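Local coordinates for pyridoxamine 5'-phosphate oxidase family protein (Corynebacterium diphtheriae NCTC 13129, PDB 3CP3), which is of unknown function but belongs to the pyridoxamine 5'-phosphate oxidase family and, like relatives of that FMN-binding clan, may bind a flavin, at residues A[76-81]-A[91-96]. Numbering follows the deposited sequence.
Sequences DVLFEV and SVVLKG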
ATOM      1  N   ASP A  76     -10.953  -1.943 -11.405  1.00 28.68           N
ATOM      2  CA  ASP A  76     -10.569  -0.650 -10.849  1.00 28.42           C
ATOM      3  C   ASP A  76      -9.636  -0.873  -9.648  1.00 28.41           C
ATOM      4  O   ASP A  76      -9.984  -1.588  -8.681  1.00 25.85           O
ATOM      5  CB  ASP A  76     -11.864   0.123 -10.409  1.00 30.27           C
ATOM      6  CG  ASP A  76     -11.584   1.500  -9.806  1.00 35.16           C
ATOM      7  OD1 ASP A  76     -10.719   2.270 -10.290  1.00 34.72           O
ATOM      8  OD2 ASP A  76     -12.308   1.840  -8.842  1.00 41.99           O
ATOM      9  N   VAL A  77      -8.444  -0.283  -9.741  1.00 26.45           N
ATOM     10  CA  VAL A  77      -7.354  -0.557  -8.793  1.00 27.77           C
ATOM     11  C   VAL A  77      -6.648   0.739  -8.431  1.00 28.94           C
ATOM     12  O   VAL A  77      -6.815   1.783  -9.109  1.00 29.27           O
ATOM     13  CB  VAL A  77      -6.259  -1.555  -9.367  1.00 28.64           C
ATOM     14  CG1 VAL A  77      -6.837  -2.963  -9.595  1.00 26.30           C
ATOM     15  CG2 VAL A  77      -5.580  -1.041 -10.678  1.00 25.36           C
ATOM     16  N   LEU A  78      -5.827   0.684  -7.382  1.00 29.26           N
ATOM     17  CA  LEU A  78      -4.818   1.692  -7.202  1.00 27.21           C
ATOM     18  C   LEU A  78      -3.496   1.006  -7.279  1.00 28.52           C
ATOM     19  O   LEU A  78      -3.400  -0.185  -6.968  1.00 28.71           O
ATOM     20  CB  LEU A  78      -4.870   2.278  -5.764  1.00 27.74           C
ATOM     21  CG  LEU A  78      -6.126   2.849  -5.211  1.00 29.43           C
ATOM     22  CD1 LEU A  78      -5.814   3.300  -3.754  1.00 28.12           C
ATOM     23  CD2 LEU A  78      -6.635   4.019  -6.109  1.00 31.92           C
ATOM     24  N   PHE A  79      -2.476   1.751  -7.648  1.00 27.74           N
ATOM     25  CA  PHE A  79      -1.105   1.264  -7.632  1.00 29.58           C
ATOM     26  C   PHE A  79      -0.244   2.307  -6.955  1.00 29.38           C
ATOM     27  O   PHE A  79      -0.282   3.518  -7.318  1.00 30.62           O
ATOM     28  CB  PHE A  79      -0.612   0.943  -9.065  1.00 29.68           C
ATOM     29  CG  PHE A  79       0.692   0.170  -9.091  1.00 30.31           C
ATOM     30  CD1 PHE A  79       0.703  -1.191  -8.845  1.00 31.97           C
ATOM     31  CD2 PHE A  79       1.908   0.809  -9.303  1.00 29.91           C
ATOM     32  CE1 PHE A  79       1.915  -1.901  -8.840  1.00 30.87           C
ATOM     33  CE2 PHE A  79       3.103   0.104  -9.282  1.00 27.78           C
ATOM     34  CZ  PHE A  79       3.093  -1.242  -9.045  1.00 31.10           C
ATOM     35  N   GLU A  80       0.548   1.872  -5.977  1.00 29.49           N
ATOM     36  CA  GLU A  80       1.264   2.772  -5.139  1.00 28.74           C
ATOM     37  C   GLU A  80       2.735   2.395  -5.009  1.00 32.60           C
ATOM     38  O   GLU A  80       3.105   1.216  -4.871  1.00 31.66           O
ATOM     39  CB  GLU A  80       0.602   2.884  -3.716  1.00 26.86           C
ATOM     40  CG  GLU A  80       1.164   4.027  -2.840  1.00 28.67           C
ATOM     41  CD  GLU A  80       2.236   3.572  -1.861  1.00 30.29           C
ATOM     42  OE1 GLU A  80       2.626   2.348  -1.901  1.00 29.03           O
ATOM     43  OE2 GLU A  80       2.564   4.380  -0.957  1.00 30.26           O
ATOM     44  N   VAL A  81       3.559   3.433  -5.039  1.00 34.72           N
ATOM     45  CA  VAL A  81       4.987   3.341  -4.733  1.00 38.86           C
ATOM     46  C   VAL A  81       5.275   4.411  -3.671  1.00 39.13           C
ATOM     47  O   VAL A  81       4.649   5.494  -3.662  1.00 36.08           O
ATOM     48  CB  VAL A  81       5.791   3.534  -6.056  1.00 41.24           C
ATOM     49  CG1 VAL A  81       7.257   3.610  -5.787  1.00 46.44           C
ATOM     50  CG2 VAL A  81       5.481   2.435  -7.070  1.00 40.34           C
ATOM     51  N   SER A  91       5.180   9.595  -1.815  1.00 31.38           N
ATOM     52  CA  SER A  91       4.434   8.471  -2.365  1.00 30.51           C
ATOM     53  C   SER A  91       3.803   8.902  -3.655  1.00 28.56           C
ATOM     54  O   SER A  91       3.499  10.079  -3.815  1.00 28.05           O
ATOM     55  CB  SER A  91       3.279   8.048  -1.432  1.00 31.56           C
ATOM     56  OG  SER A  91       2.408   9.154  -1.230  1.00 35.61           O
ATOM     57  N   VAL A  92       3.568   7.953  -4.546  1.00 27.65           N
ATOM     58  CA  VAL A  92       2.879   8.217  -5.792  1.00 28.11           C
ATOM     59  C   VAL A  92       1.763   7.149  -5.833  1.00 30.59           C
ATOM     60  O   VAL A  92       2.060   5.960  -5.586  1.00 31.07           O
ATOM     61  CB  VAL A  92       3.811   8.067  -6.994  1.00 26.01           C
ATOM     62  CG1 VAL A  92       2.988   8.140  -8.375  1.00 25.95           C
ATOM     63  CG2 VAL A  92       4.903   9.221  -6.943  1.00 27.29           C
ATOM     64  N   VAL A  93       0.538   7.601  -6.088  1.00 30.15           N
ATOM     65  CA  VAL A  93      -0.644   6.714  -6.223  1.00 29.88           C
ATOM     66  C   VAL A  93      -1.179   6.868  -7.639  1.00 31.26           C
ATOM     67  O   VAL A  93      -1.541   8.007  -8.102  1.00 29.64           O
ATOM     68  CB  VAL A  93      -1.712   7.086  -5.198  1.00 29.43           C
ATOM     69  CG1 VAL A  93      -3.089   6.245  -5.394  1.00 31.11           C
ATOM     70  CG2 VAL A  93      -1.186   6.935  -3.822  1.00 28.60           C
ATOM     71  N   LEU A  94      -1.284   5.745  -8.327  1.00 30.57           N
ATOM     72  CA  LEU A  94      -1.978   5.737  -9.592  1.00 31.38           C
ATOM     73  C   LEU A  94      -3.396   5.181  -9.406  1.00 32.50           C
ATOM     74  O   LEU A  94      -3.587   4.171  -8.687  1.00 32.94           O
ATOM     75  CB  LEU A  94      -1.179   4.911 -10.613  1.00 30.67           C
ATOM     76  CG  LEU A  94       0.301   5.165 -10.744  1.00 33.54           C
ATOM     77  CD1 LEU A  94       0.800   4.224 -11.841  1.00 34.69           C
ATOM     78  CD2 LEU A  94       0.541   6.673 -11.132  1.00 33.18           C
ATOM     79  N   LYS A  95      -4.398   5.843 -10.000  1.00 31.43           N
ATOM     80  CA  LYS A  95      -5.708   5.226 -10.154  1.00 32.17           C
ATOM     81  C   LYS A  95      -5.819   4.655 -11.554  1.00 31.93           C
ATOM     82  O   LYS A  95      -5.460   5.334 -12.513  1.00 32.24           O
ATOM     83  CB  LYS A  95      -6.809   6.241  -9.996  1.00 32.90           C
ATOM     84  CG  LYS A  95      -6.960   6.771  -8.573  1.00 37.93           C
ATOM     85  CD  LYS A  95      -8.361   7.373  -8.425  1.00 40.99           C
ATOM     86  CE  LYS A  95      -8.495   8.265  -7.177  1.00 48.84           C
ATOM     87  NZ  LYS A  95      -8.259   7.511  -5.896  1.00 49.15           N
ATOM     88  N   GLY A  96      -6.342   3.426 -11.684  1.00 31.33           N
ATOM     89  CA  GLY A  96      -6.526   2.899 -13.012  1.00 31.49           C
ATOM     90  C   GLY A  96      -7.345   1.642 -13.099  1.00 30.91           C
ATOM     91  O   GLY A  96      -8.080   1.306 -12.159  1.00 31.14           O
TER
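Val92 O is held by two neighbouring residues of the facing strand: Val81 N gives it a hydrogen bond of 3.0 Å, and Glu80 CA adds a C-H...O contact at 3.3 Å. The same pattern recurs at Leu94 O, which takes Phe79 N as donor and lies 3.1 Å from Leu78 CA. In return Phe79 O accepts from Leu94 N. Val77 and Gly96 make the third hydrogen-bonded pair, each bonding to the other through both its N-H and its C=O. These are the facing arms of the antiparallel beta hairpin formed by strands 76-83 and 89-100, within the antiparallel sheet of the chain, consistent with the FMN-binding split barrel of this family; strand 29-36 pairs with the first arm and strand 125-139 with the second. On the face bearing Leu78, Glu80, Val93 and Lys95, the side chains of Leu78 and Lys95 run alongside each other in the same direction, with Leu78 CD2 3.7 Å from Lys95 CG. The lysine chain turns at its last torsion (chi4 -61°), and NZ forms a salt bridge with Asp39 of the second subunit. Glu80 meets Val93 at an angle, Glu80 CG to Val93 CG2 at 3.9 Å; the glutamate chain then bends at chi2 (-97°), and OE1 forms a salt bridge with Arg31 of the same chain. Leu40 and Ile42 of the second subunit pack over this face. On the other face Phe79 and Leu94 touch through their CB atoms, and Phe47 stacks edge-to-face with the Phe79 ring, while Leu24 of helix 17-25 touches Val81, Val92 and Leu94.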